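Side-chain contacts in probable glutathione reductase (Sinorhizobium meliloti, PDB 4DNA), which probably catalyses the NADPH-dependent reduction of glutathione disulfide to glutathione, using one FAD in each subunit of a homodimer: residues A68-T73 with P377-L382; R215-A220 with H406-D411; T42-G47 with A93-L98; K83-K88 with A163-A168. All blocks are in the same frame, centred on the assembly; numbering follows the deposited sequence.

Interaction 1 (A68-T73 with P377-L382); sequences AGFGWT and PMKATL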
# COMPACT_ATOMS: atom_id res chain seq x y z
N ALA A 68 17.88 9.47 -10.26
CA ALA A 68 19.31 9.68 -10.47
C ALA A 68 20.13 8.58 -9.81
O ALA A 68 21.05 8.02 -10.41
CB ALA A 68 19.73 11.05 -9.96
N GLY A 69 19.75 8.25 -8.58
CA GLY A 69 20.45 7.26 -7.78
C GLY A 69 20.30 5.84 -8.29
O GLY A 69 20.93 4.93 -7.78
N PHE A 70 19.46 5.67 -9.31
CA PHE A 70 19.25 4.37 -9.94
C PHE A 70 19.84 4.25 -11.35
O PHE A 70 19.44 3.36 -12.11
CB PHE A 70 17.76 4.04 -9.96
CG PHE A 70 17.21 3.64 -8.63
CD1 PHE A 70 16.83 4.59 -7.70
CD2 PHE A 70 17.09 2.30 -8.29
CE1 PHE A 70 16.33 4.23 -6.45
CE2 PHE A 70 16.60 1.92 -7.05
CZ PHE A 70 16.21 2.88 -6.13
N GLY A 71 20.78 5.12 -11.70
CA GLY A 71 21.49 5.02 -12.98
C GLY A 71 20.81 5.72 -14.14
O GLY A 71 21.22 5.57 -15.30
N TRP A 72 19.76 6.48 -13.82
CA TRP A 72 19.08 7.33 -14.79
C TRP A 72 19.64 8.72 -14.76
O TRP A 72 20.05 9.22 -13.71
CB TRP A 72 17.59 7.40 -14.50
CG TRP A 72 16.80 6.18 -14.88
CD1 TRP A 72 16.48 5.09 -14.07
CD2 TRP A 72 16.14 5.90 -16.17
NE1 TRP A 72 15.72 4.18 -14.76
CE2 TRP A 72 15.49 4.60 -16.02
CE3 TRP A 72 16.05 6.56 -17.39
CZ2 TRP A 72 14.77 4.01 -17.06
CZ3 TRP A 72 15.33 5.95 -18.43
CH2 TRP A 72 14.71 4.71 -18.27
N THR A 73 19.69 9.35 -15.93
CA THR A 73 19.97 10.77 -16.06
C THR A 73 18.77 11.29 -16.82
O THR A 73 18.58 10.96 -18.00
CB THR A 73 21.26 11.02 -16.86
OG1 THR A 73 22.18 9.96 -16.61
CG2 THR A 73 21.92 12.33 -16.45
N PRO A 377 13.08 4.44 4.15
CA PRO A 377 12.44 3.55 3.16
C PRO A 377 13.51 2.94 2.25
O PRO A 377 14.53 3.58 1.99
CB PRO A 377 11.54 4.49 2.35
CG PRO A 377 11.31 5.66 3.22
CD PRO A 377 12.54 5.81 4.06
N MSE A 378 13.28 1.72 1.78
CA MSE A 378 14.26 1.00 0.97
C MSE A 378 14.78 1.83 -0.18
O MSE A 378 15.97 1.89 -0.42
CB MSE A 378 13.72 -0.31 0.42
CG MSE A 378 14.94 -1.24 0.42
SE MSE A 378 14.72 -2.81 -0.74
CE MSE A 378 14.85 -4.13 0.72
N LYS A 379 13.87 2.49 -0.89
CA LYS A 379 14.21 3.27 -2.07
C LYS A 379 15.20 4.36 -1.69
O LYS A 379 16.15 4.62 -2.42
CB LYS A 379 12.94 3.88 -2.67
CG LYS A 379 13.09 4.41 -4.09
CD LYS A 379 11.89 5.22 -4.52
CE LYS A 379 10.78 4.35 -5.11
NZ LYS A 379 10.21 5.00 -6.33
N ALA A 380 14.99 4.97 -0.52
CA ALA A 380 15.82 6.08 -0.04
C ALA A 380 17.24 5.63 0.23
O ALA A 380 18.16 6.43 0.24
CB ALA A 380 15.23 6.72 1.20
N THR A 381 17.40 4.34 0.44
CA THR A 381 18.71 3.76 0.50
C THR A 381 19.56 4.15 -0.72
O THR A 381 20.76 4.35 -0.60
CB THR A 381 18.63 2.23 0.66
OG1 THR A 381 19.80 1.77 1.35
CG2 THR A 381 18.51 1.52 -0.69
N LEU A 382 18.92 4.29 -1.88
CA LEU A 382 19.64 4.65 -3.11
C LEU A 382 19.40 6.07 -3.64
O LEU A 382 20.34 6.71 -4.14
CB LEU A 382 19.37 3.63 -4.22
CG LEU A 382 20.55 2.73 -4.58
CD1 LEU A 382 20.88 1.78 -3.44
CD2 LEU A 382 20.25 1.98 -5.86

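Interaction 2 (R215-A220 with H406-D411); sequences RGLHAA and HILGHD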
# COMPACT_ATOMS: atom_id res chain seq x y z
N ARG A 215 4.27 15.95 14.39
CA ARG A 215 5.66 16.38 14.44
C ARG A 215 6.45 15.84 13.26
O ARG A 215 7.39 16.49 12.79
CB ARG A 215 6.31 15.93 15.75
CG ARG A 215 6.04 16.85 16.92
CD ARG A 215 5.03 16.27 17.88
NE ARG A 215 4.63 17.24 18.90
CZ ARG A 215 4.90 17.15 20.20
NH1 ARG A 215 4.47 18.09 21.02
NH2 ARG A 215 5.59 16.12 20.68
N GLY A 216 6.07 14.65 12.79
CA GLY A 216 6.80 14.00 11.72
C GLY A 216 6.59 14.69 10.40
O GLY A 216 7.53 14.93 9.65
N LEU A 217 5.33 14.99 10.12
CA LEU A 217 4.98 15.66 8.88
C LEU A 217 5.55 17.07 8.88
O LEU A 217 6.18 17.48 7.91
CB LEU A 217 3.46 15.68 8.66
CG LEU A 217 3.06 16.31 7.31
CD1 LEU A 217 3.68 15.57 6.14
CD2 LEU A 217 1.55 16.40 7.16
N HIS A 218 5.33 17.81 9.97
CA HIS A 218 5.95 19.11 10.15
C HIS A 218 7.43 19.07 9.80
O HIS A 218 7.92 19.86 8.99
CB HIS A 218 5.73 19.59 11.59
CG HIS A 218 6.18 21.00 11.83
ND1 HIS A 218 7.46 21.33 12.04
CD2 HIS A 218 5.46 22.19 11.88
CE1 HIS A 218 7.56 22.66 12.20
NE2 HIS A 218 6.33 23.18 12.10
N ALA A 219 8.17 18.13 10.40
CA ALA A 219 9.60 18.00 10.13
C ALA A 219 9.88 17.85 8.63
O ALA A 219 10.64 18.63 8.07
CB ALA A 219 10.20 16.85 10.94
N ALA A 220 9.24 16.87 7.99
CA ALA A 220 9.49 16.55 6.58
C ALA A 220 9.16 17.71 5.65
O ALA A 220 9.86 17.95 4.67
CB ALA A 220 8.71 15.32 6.16
N HIS A 406 -0.94 4.21 13.26
CA HIS A 406 -0.60 5.47 12.60
C HIS A 406 0.64 5.31 11.78
O HIS A 406 1.67 4.82 12.27
CB HIS A 406 -0.37 6.55 13.64
CG HIS A 406 -1.39 6.54 14.75
ND1 HIS A 406 -2.59 7.16 14.64
CD2 HIS A 406 -1.36 5.95 16.01
CE1 HIS A 406 -3.29 6.97 15.77
NE2 HIS A 406 -2.53 6.23 16.61
N ILE A 407 0.54 5.72 10.52
CA ILE A 407 1.59 5.55 9.52
C ILE A 407 1.90 6.88 8.86
O ILE A 407 0.99 7.56 8.39
CB ILE A 407 1.17 4.58 8.37
CG1 ILE A 407 0.50 3.31 8.89
CG2 ILE A 407 2.38 4.23 7.51
CD1 ILE A 407 1.42 2.38 9.67
N LEU A 408 3.17 7.24 8.86
CA LEU A 408 3.63 8.37 8.07
C LEU A 408 4.60 7.83 7.02
O LEU A 408 5.63 7.26 7.36
CB LEU A 408 4.31 9.39 8.97
CG LEU A 408 4.87 10.64 8.28
CD1 LEU A 408 3.74 11.42 7.62
CD2 LEU A 408 5.61 11.50 9.28
N GLY A 409 4.26 7.99 5.75
CA GLY A 409 5.09 7.44 4.70
C GLY A 409 4.28 6.91 3.54
O GLY A 409 3.05 7.02 3.51
N HIS A 410 5.00 6.32 2.58
CA HIS A 410 4.42 5.90 1.32
C HIS A 410 3.33 4.91 1.48
O HIS A 410 3.54 3.85 2.05
CB HIS A 410 5.50 5.36 0.40
CG HIS A 410 6.52 6.39 0.01
ND1 HIS A 410 6.32 7.28 -0.99
CD2 HIS A 410 7.78 6.68 0.55
CE1 HIS A 410 7.39 8.09 -1.09
NE2 HIS A 410 8.29 7.72 -0.15
N ASP A 411 2.15 5.27 0.98
CA ASP A 411 0.99 4.37 0.89
C ASP A 411 0.26 4.21 2.23
O ASP A 411 -0.54 3.28 2.41
CB ASP A 411 1.39 2.99 0.32
CG ASP A 411 2.06 3.10 -1.04
OD1 ASP A 411 1.44 3.71 -1.96
OD2 ASP A 411 3.20 2.59 -1.18

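Interaction 3 (T42-G47 with A93-L98); sequences TCVIRG and ARLEGL. With FAD (flavin-adenine dinucleotide), chain C.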
# COMPACT_ATOMS: atom_id res chain seq x y z
N THR A 42 -18.98 17.90 -4.25
CA THR A 42 -17.61 18.31 -3.91
C THR A 42 -16.55 17.24 -4.23
O THR A 42 -15.56 17.54 -4.89
CB THR A 42 -17.47 18.73 -2.42
OG1 THR A 42 -18.48 19.69 -2.09
CG2 THR A 42 -16.12 19.36 -2.19
N CYS A 43 -16.75 16.02 -3.76
CA CYS A 43 -15.70 15.02 -3.86
C CYS A 43 -15.22 14.90 -5.30
O CYS A 43 -14.01 14.99 -5.56
CB CYS A 43 -16.17 13.65 -3.37
SG CYS A 43 -14.84 12.41 -3.29
N VAL A 44 -16.18 14.71 -6.21
CA VAL A 44 -15.89 14.53 -7.62
C VAL A 44 -15.32 15.82 -8.21
O VAL A 44 -14.27 15.80 -8.86
CB VAL A 44 -17.16 14.12 -8.42
CG1 VAL A 44 -16.92 14.17 -9.92
CG2 VAL A 44 -17.64 12.73 -8.00
N ILE A 45 -16.00 16.93 -7.99
CA ILE A 45 -15.70 18.12 -8.75
C ILE A 45 -14.53 18.93 -8.22
O ILE A 45 -13.68 19.35 -8.99
CB ILE A 45 -16.97 18.96 -9.00
CG1 ILE A 45 -17.64 18.43 -10.26
CG2 ILE A 45 -16.65 20.44 -9.18
CD1 ILE A 45 -19.09 18.10 -10.07
N ARG A 46 -14.48 19.12 -6.91
CA ARG A 46 -13.49 20.01 -6.30
C ARG A 46 -13.08 19.54 -4.89
O ARG A 46 -12.89 20.35 -3.96
CB ARG A 46 -13.99 21.46 -6.32
CG ARG A 46 -15.43 21.63 -5.88
CD ARG A 46 -16.03 22.95 -6.32
NE ARG A 46 -17.38 23.07 -5.78
CZ ARG A 46 -18.14 24.17 -5.83
NH1 ARG A 46 -17.71 25.29 -6.39
NH2 ARG A 46 -19.36 24.13 -5.29
N GLY A 47 -12.93 18.22 -4.75
CA GLY A 47 -12.54 17.59 -3.51
C GLY A 47 -11.65 16.38 -3.78
O GLY A 47 -10.68 16.48 -4.54
N ALA A 93 -15.53 15.94 -15.83
CA ALA A 93 -16.65 15.98 -16.77
C ALA A 93 -17.13 14.58 -17.10
O ALA A 93 -18.33 14.33 -17.13
CB ALA A 93 -16.29 16.73 -18.05
N ARG A 94 -16.18 13.66 -17.33
CA ARG A 94 -16.49 12.25 -17.57
C ARG A 94 -17.20 11.63 -16.38
O ARG A 94 -18.23 10.97 -16.54
CB ARG A 94 -15.22 11.47 -17.89
CG ARG A 94 -15.44 10.03 -18.30
CD ARG A 94 -14.14 9.26 -18.44
NE ARG A 94 -13.58 8.86 -17.14
CZ ARG A 94 -13.96 7.79 -16.44
NH1 ARG A 94 -14.92 6.98 -16.89
NH2 ARG A 94 -13.38 7.52 -15.28
N LEU A 95 -16.66 11.85 -15.18
CA LEU A 95 -17.28 11.36 -13.96
C LEU A 95 -18.66 11.96 -13.77
O LEU A 95 -19.64 11.21 -13.64
CB LEU A 95 -16.42 11.62 -12.73
CG LEU A 95 -15.15 10.77 -12.54
CD1 LEU A 95 -14.50 11.08 -11.19
CD2 LEU A 95 -15.42 9.27 -12.68
N GLU A 96 -18.75 13.30 -13.79
CA GLU A 96 -20.04 14.00 -13.73
C GLU A 96 -21.07 13.30 -14.59
O GLU A 96 -22.19 13.05 -14.14
CB GLU A 96 -19.91 15.47 -14.17
CG GLU A 96 -21.26 16.19 -14.33
CD GLU A 96 -21.15 17.69 -14.63
OE1 GLU A 96 -20.16 18.16 -15.24
OE2 GLU A 96 -22.10 18.42 -14.27
N GLY A 97 -20.68 12.97 -15.82
CA GLY A 97 -21.57 12.36 -16.79
C GLY A 97 -21.99 10.95 -16.41
O GLY A 97 -23.11 10.54 -16.67
N LEU A 98 -21.08 10.21 -15.80
CA LEU A 98 -21.38 8.85 -15.36
C LEU A 98 -22.39 8.84 -14.24
O LEU A 98 -23.24 7.96 -14.19
CB LEU A 98 -20.12 8.13 -14.92
CG LEU A 98 -19.15 7.65 -15.99
CD1 LEU A 98 -17.89 7.16 -15.29
CD2 LEU A 98 -19.76 6.55 -16.84
PA FAD C . -21.52 17.37 -1.44
O1A FAD C . -20.90 18.55 -0.71
O2A FAD C . -20.67 16.30 -2.11
O5B FAD C . -22.53 17.92 -2.56
C5B FAD C . -23.87 18.34 -2.26
C4B FAD C . -24.36 19.06 -3.50
O4B FAD C . -25.56 19.80 -3.28
C3B FAD C . -23.31 20.04 -3.99
O3B FAD C . -22.94 19.69 -5.33
C2B FAD C . -23.98 21.40 -3.88
O2B FAD C . -23.57 22.27 -4.93
C1B FAD C . -25.46 21.06 -3.95
N9A FAD C . -26.35 22.02 -3.26
C8A FAD C . -26.01 22.73 -2.16
N7A FAD C . -27.02 23.51 -1.72
C5A FAD C . -28.05 23.29 -2.55
C6A FAD C . -29.42 23.81 -2.63
N6A FAD C . -29.81 24.72 -1.70
N1A FAD C . -30.21 23.36 -3.63
C2A FAD C . -29.76 22.46 -4.54
N3A FAD C . -28.51 21.94 -4.52
C4A FAD C . -27.61 22.32 -3.56
N1 FAD C . -13.43 13.11 1.67
C2 FAD C . -12.82 11.91 1.68
O2 FAD C . -13.43 10.91 2.13
N3 FAD C . -11.57 11.75 1.21
C4 FAD C . -10.84 12.77 0.71
O4 FAD C . -9.67 12.57 0.28
C4X FAD C . -11.44 14.12 0.68
N5 FAD C . -10.78 15.19 0.19
C5X FAD C . -11.38 16.41 0.18
C6 FAD C . -10.70 17.52 -0.33
C7 FAD C . -11.30 18.78 -0.34
C7M FAD C . -10.52 19.94 -0.90
C8 FAD C . -12.70 18.95 0.17
C8M FAD C . -13.40 20.28 0.17
C9 FAD C . -13.38 17.85 0.68
C9A FAD C . -12.78 16.59 0.70
N10 FAD C . -13.48 15.49 1.21
C10 FAD C . -12.83 14.23 1.21
C1' FAD C . -14.85 15.67 1.73
C2' FAD C . -15.93 15.21 0.77
O2' FAD C . -15.77 15.88 -0.48
C3' FAD C . -17.32 15.46 1.36
O3' FAD C . -17.33 14.94 2.70
C4' FAD C . -18.45 14.81 0.56
O4' FAD C . -18.54 15.44 -0.73
C5' FAD C . -19.78 14.94 1.28
O5' FAD C . -20.81 15.04 0.30
P FAD C . -22.31 15.54 0.63
O1P FAD C . -23.29 14.42 0.35
O2P FAD C . -22.34 16.25 1.97
O3P FAD C . -22.60 16.65 -0.49

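Interaction 4 (K83-K88 with A163-A168); sequences KLVAAK and AFDLPA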
# COMPACT_ATOMS: atom_id res chain seq x y z
N LYS A 83 -2.12 22.49 -18.62
CA LYS A 83 -2.36 21.14 -19.11
C LYS A 83 -2.97 20.20 -18.06
O LYS A 83 -3.88 19.43 -18.37
CB LYS A 83 -1.10 20.57 -19.77
CG LYS A 83 -1.17 20.76 -21.27
CD LYS A 83 0.17 21.06 -21.91
CE LYS A 83 -0.00 21.24 -23.41
NZ LYS A 83 1.14 21.98 -24.01
N LEU A 84 -2.49 20.31 -16.82
CA LEU A 84 -3.05 19.60 -15.68
C LEU A 84 -4.52 19.96 -15.51
O LEU A 84 -5.39 19.10 -15.65
CB LEU A 84 -2.29 19.95 -14.41
CG LEU A 84 -2.75 19.20 -13.15
CD1 LEU A 84 -2.65 17.70 -13.39
CD2 LEU A 84 -1.94 19.60 -11.93
N VAL A 85 -4.79 21.23 -15.20
CA VAL A 85 -6.16 21.71 -15.05
C VAL A 85 -7.07 21.20 -16.18
O VAL A 85 -8.21 20.81 -15.94
CB VAL A 85 -6.21 23.25 -14.97
CG1 VAL A 85 -7.62 23.73 -14.66
CG2 VAL A 85 -5.27 23.76 -13.90
N ALA A 86 -6.55 21.18 -17.41
CA ALA A 86 -7.36 20.72 -18.53
C ALA A 86 -7.59 19.21 -18.43
O ALA A 86 -8.74 18.74 -18.53
CB ALA A 86 -6.73 21.10 -19.86
N ALA A 87 -6.51 18.47 -18.19
CA ALA A 87 -6.58 17.03 -18.01
C ALA A 87 -7.57 16.68 -16.91
O ALA A 87 -8.28 15.68 -16.99
CB ALA A 87 -5.21 16.47 -17.70
N LYS A 88 -7.62 17.52 -15.88
CA LYS A 88 -8.54 17.34 -14.77
C LYS A 88 -10.00 17.54 -15.19
O LYS A 88 -10.84 16.71 -14.87
CB LYS A 88 -8.16 18.26 -13.60
CG LYS A 88 -8.94 18.04 -12.31
CD LYS A 88 -10.18 18.90 -12.28
CE LYS A 88 -9.82 20.35 -12.51
NZ LYS A 88 -11.00 21.12 -13.00
N ALA A 163 -8.81 26.95 -6.09
CA ALA A 163 -7.44 26.49 -6.09
C ALA A 163 -7.16 25.63 -7.31
O ALA A 163 -6.18 25.85 -8.03
CB ALA A 163 -7.13 25.73 -4.81
N PHE A 164 -8.04 24.68 -7.56
CA PHE A 164 -7.86 23.77 -8.68
C PHE A 164 -7.84 24.49 -10.02
O PHE A 164 -7.20 24.02 -10.97
CB PHE A 164 -8.95 22.71 -8.69
CG PHE A 164 -8.96 21.83 -7.49
CD1 PHE A 164 -7.93 20.90 -7.28
CD2 PHE A 164 -9.97 21.93 -6.55
CE1 PHE A 164 -7.92 20.09 -6.16
CE2 PHE A 164 -9.97 21.12 -5.43
CZ PHE A 164 -8.94 20.19 -5.24
N ASP A 165 -8.52 25.64 -10.08
CA ASP A 165 -8.76 26.30 -11.35
C ASP A 165 -8.15 27.69 -11.48
O ASP A 165 -8.63 28.49 -12.29
CB ASP A 165 -10.27 26.39 -11.63
CG ASP A 165 -10.91 25.05 -11.93
OD1 ASP A 165 -10.28 24.21 -12.61
OD2 ASP A 165 -12.05 24.84 -11.49
N LEU A 166 -7.11 27.99 -10.72
CA LEU A 166 -6.44 29.28 -10.90
C LEU A 166 -6.08 29.46 -12.38
O LEU A 166 -5.64 28.50 -13.02
CB LEU A 166 -5.19 29.39 -10.03
CG LEU A 166 -5.41 29.46 -8.52
CD1 LEU A 166 -4.11 29.22 -7.79
CD2 LEU A 166 -5.99 30.80 -8.14
N PRO A 167 -6.30 30.66 -12.93
CA PRO A 167 -5.97 30.91 -14.33
C PRO A 167 -4.47 30.78 -14.65
O PRO A 167 -4.11 30.57 -15.81
CB PRO A 167 -6.45 32.34 -14.56
CG PRO A 167 -7.57 32.50 -13.58
CD PRO A 167 -7.10 31.77 -12.36
N ALA A 168 -3.63 30.92 -13.63
CA ALA A 168 -2.19 30.70 -13.77
C ALA A 168 -1.65 30.13 -12.48
O ALA A 168 -2.28 30.23 -11.42
CB ALA A 168 -1.47 31.98 -14.13

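Interaction 1 (A68-T73 with P377-L382)
The turn leading into strand 72-74 meets the short helix 380-383 of the dimerisation domain, with Gly69 and Phe70 set against Leu382 and Lys379. Phe70 and Leu382 carry the contact between them. The CG of Phe70 stands anti to the carbonyl carbon (chi1 -75°), which swings the ring out from the turn toward the helix. Leu382 lies over one face of that ring: its CD2 is 4.1 Å from the Phe70 ring centroid, 19° off the normal and shifted toward the rim, a CH-pi contact. Leu382 CB reaches the far end of the ring, 3.8 Å from Phe70 CZ. Lys379 adds its aliphatic part, CG approaching Phe70 CE1 obliquely at 4.0 Å. Beside the ring, Leu382 CD2 also touches Gly69 O at 3.6 Å; Gly69, with no side chain, lets its backbone come close to Leu382. Within the turn, Gly71 N donates to Ala68 O. With no polar bond across the contact, an alanine in place of Phe70 would probably strip Leu382 and the Lys379 methylenes of their shared partner and open a gap between turn and helix. Farther along, Trp72 and Thr73 pair antiparallel with a strand of the second subunit, whose Phe60 and Tyr56 pack on Phe70, placing the contact where strand 72-74 and helix 380-383 border the dimer interface.

Interaction 2 (R215-A220 with H406-D411)
Leu408 lays its CD2 methyl against the backbone of helix 211-223 where Gly216 joins Leu217. The methyl touches Gly216 C at 3.5 Å and Leu217 N at 3.6 Å, so it rests on a peptide link rather than on another side chain. With CG anti to the backbone N (chi1 179°), the branched end of the leucine is carried from strand 402-408 to the helix. The other methyl, CD1, runs beside Leu217 and comes within 4.4 Å of Leu217 CB, the looser half of the contact. Gly216 has no side chain on this face, which probably helps the methyl settle on the backbone. The CA atoms of Gly216 and Leu408 are 7.4 Å apart. The contact is van der Waals packing of a methyl on the peptide backbone and on a leucine side chain, and no hydrogen bond links helix to strand. The helix keeps its own bonding intact, Ala220 N donating to Gly216 O at 3.1 Å, while the backbone of Leu408 is tied into its sheet by Ile390. Pro349 and Ile351 touch both leucines, and Met213, earlier on the same helix, also packs on Leu408. Leu217 further lies about 4 Å from the side chain of Val183, predicted to belong to the NAD(+) site. Helix 211-223 connects the parallel strands 195-199 and 227-229 of a Rossmann-type sheet, so the contact seats the crossover helix of the nucleotide-binding domain on the antiparallel sheet of the dimerisation domain, as suits the pyridine nucleotide-disulphide oxidoreductase family.

Interaction 3 (T42-G47 with A93-L98)
Val44 and Leu95 mark the place where helix 41-46 comes nearest to helix 81-106, their CA atoms 7.2 Å apart. The touching atom on the first helix is Val44 CG1, which points away from its own amide nitrogen (chi1 170°) and is thereby aimed at the longer helix. It meets Leu95 CB at 3.8 Å and Leu95 CD1 slightly farther out, so the valine branch lies against the root and one methyl of the leucine. Val44 also packs on Tyr99, one turn along. Glu96 flanks the pair, but its carboxylate is engaged elsewhere, in a salt bridge to Arg38. Behind Val44, helix 41-46 supplies Cys43, bonded through SG to Cys48 SG of the following helix 48-66, a disulfide predicted to be redox-active as in this enzyme family. Thr42 binds the cofactor's phosphate, and Cys43 lies close to its ribityl chain. Thr42 OG1 donates to FAD O1A at 3.0 Å, and Thr42 N makes a weak bond to FAD O2A, bent to 127°, so two phosphate oxygens are held by one residue near the N-terminal end of a helix, whose dipole would probably favour the phosphate's negative charge. The threonine methyl turns to the flavin, CG2 lying 3.7 Å from FAD C8M. A valine in its place would probably keep that apolar touch but leave FAD O1A without its hydroxyl donor. Gly47 CA sits against the dimethylbenzene part of the flavin, 3.6 Å from FAD C7, and His439 of the second subunit packs on Cys43.

Interaction 4 (K83-K88 with A163-A168)
Lys88 leaves helix 81-106 with CG turned opposite its amide nitrogen (chi1 -172°), then folds at chi2 (-90°) and chi3 (-54°), which carries its ammonium group round to Asp165. The aspartate answers from the type I turn Ala163-Leu166: its CG lies anti to its own carbonyl carbon, which brings the carboxylate in front of the helix. The two side chains cross at about a right angle. Lys88 NZ donates to Asp165 OD1 at 3.2 Å, on the syn lone pair, and stays 4.1 Å from OD2 of the same carboxylate, so the salt bridge rests on one oxygen. Val85, one turn before the lysine, fills the space beside it. Its CG1 branch lies 3.4 Å from Asp165 OD1, and its CG2 branch touches Phe164 O at 3.5 Å. That carbonyl oxygen is not left to the valine alone, since Tyr54 OH hydrogen-bonds to it from helix 48-66. Tyr54 also packs on Val85 and Lys88, joining both sides of the contact. The Phe164 ring turns away from helix 81-106, meeting Tyr54 edge-to-face and Phe185 at an incline; the Phe164 side chain comes within about 5 Å of the bound FAD (nearest atoms). The contact thus ties the long helix to the loop between helix 160-163 and strand 172-176. Because Lys88 is buried and Asp165 stands at the exposed margin, the pair probably offsets a lysine charge inside the protein while solvent weakens the attraction from the carboxylate side.

Interactions 3 and 4 form one neighbourhood: both use helix 81-106, their centres are 14 Å apart, and Phe164 packs on Arg46 and Gly47 next to FAD. Interactions 1 and 2 lie on the same side of the chain's centre, their own centres 20 Å apart; each joins the earlier dinucleotide-binding part of the chain to the dimerisation domain. The centres of interactions 2 and 3 are 29 Å apart, on opposite sides of the chain's centre. Along the sequence, 3 and 4 interleave and close before interaction 2 opens; interaction 1 alternates with 2 and 3 and encloses 4. Interactions 1, 3 and 4 touch the second subunit, and at interaction 3, where its His439 O bonds FAD, the cofactor site reaches the dimer interface.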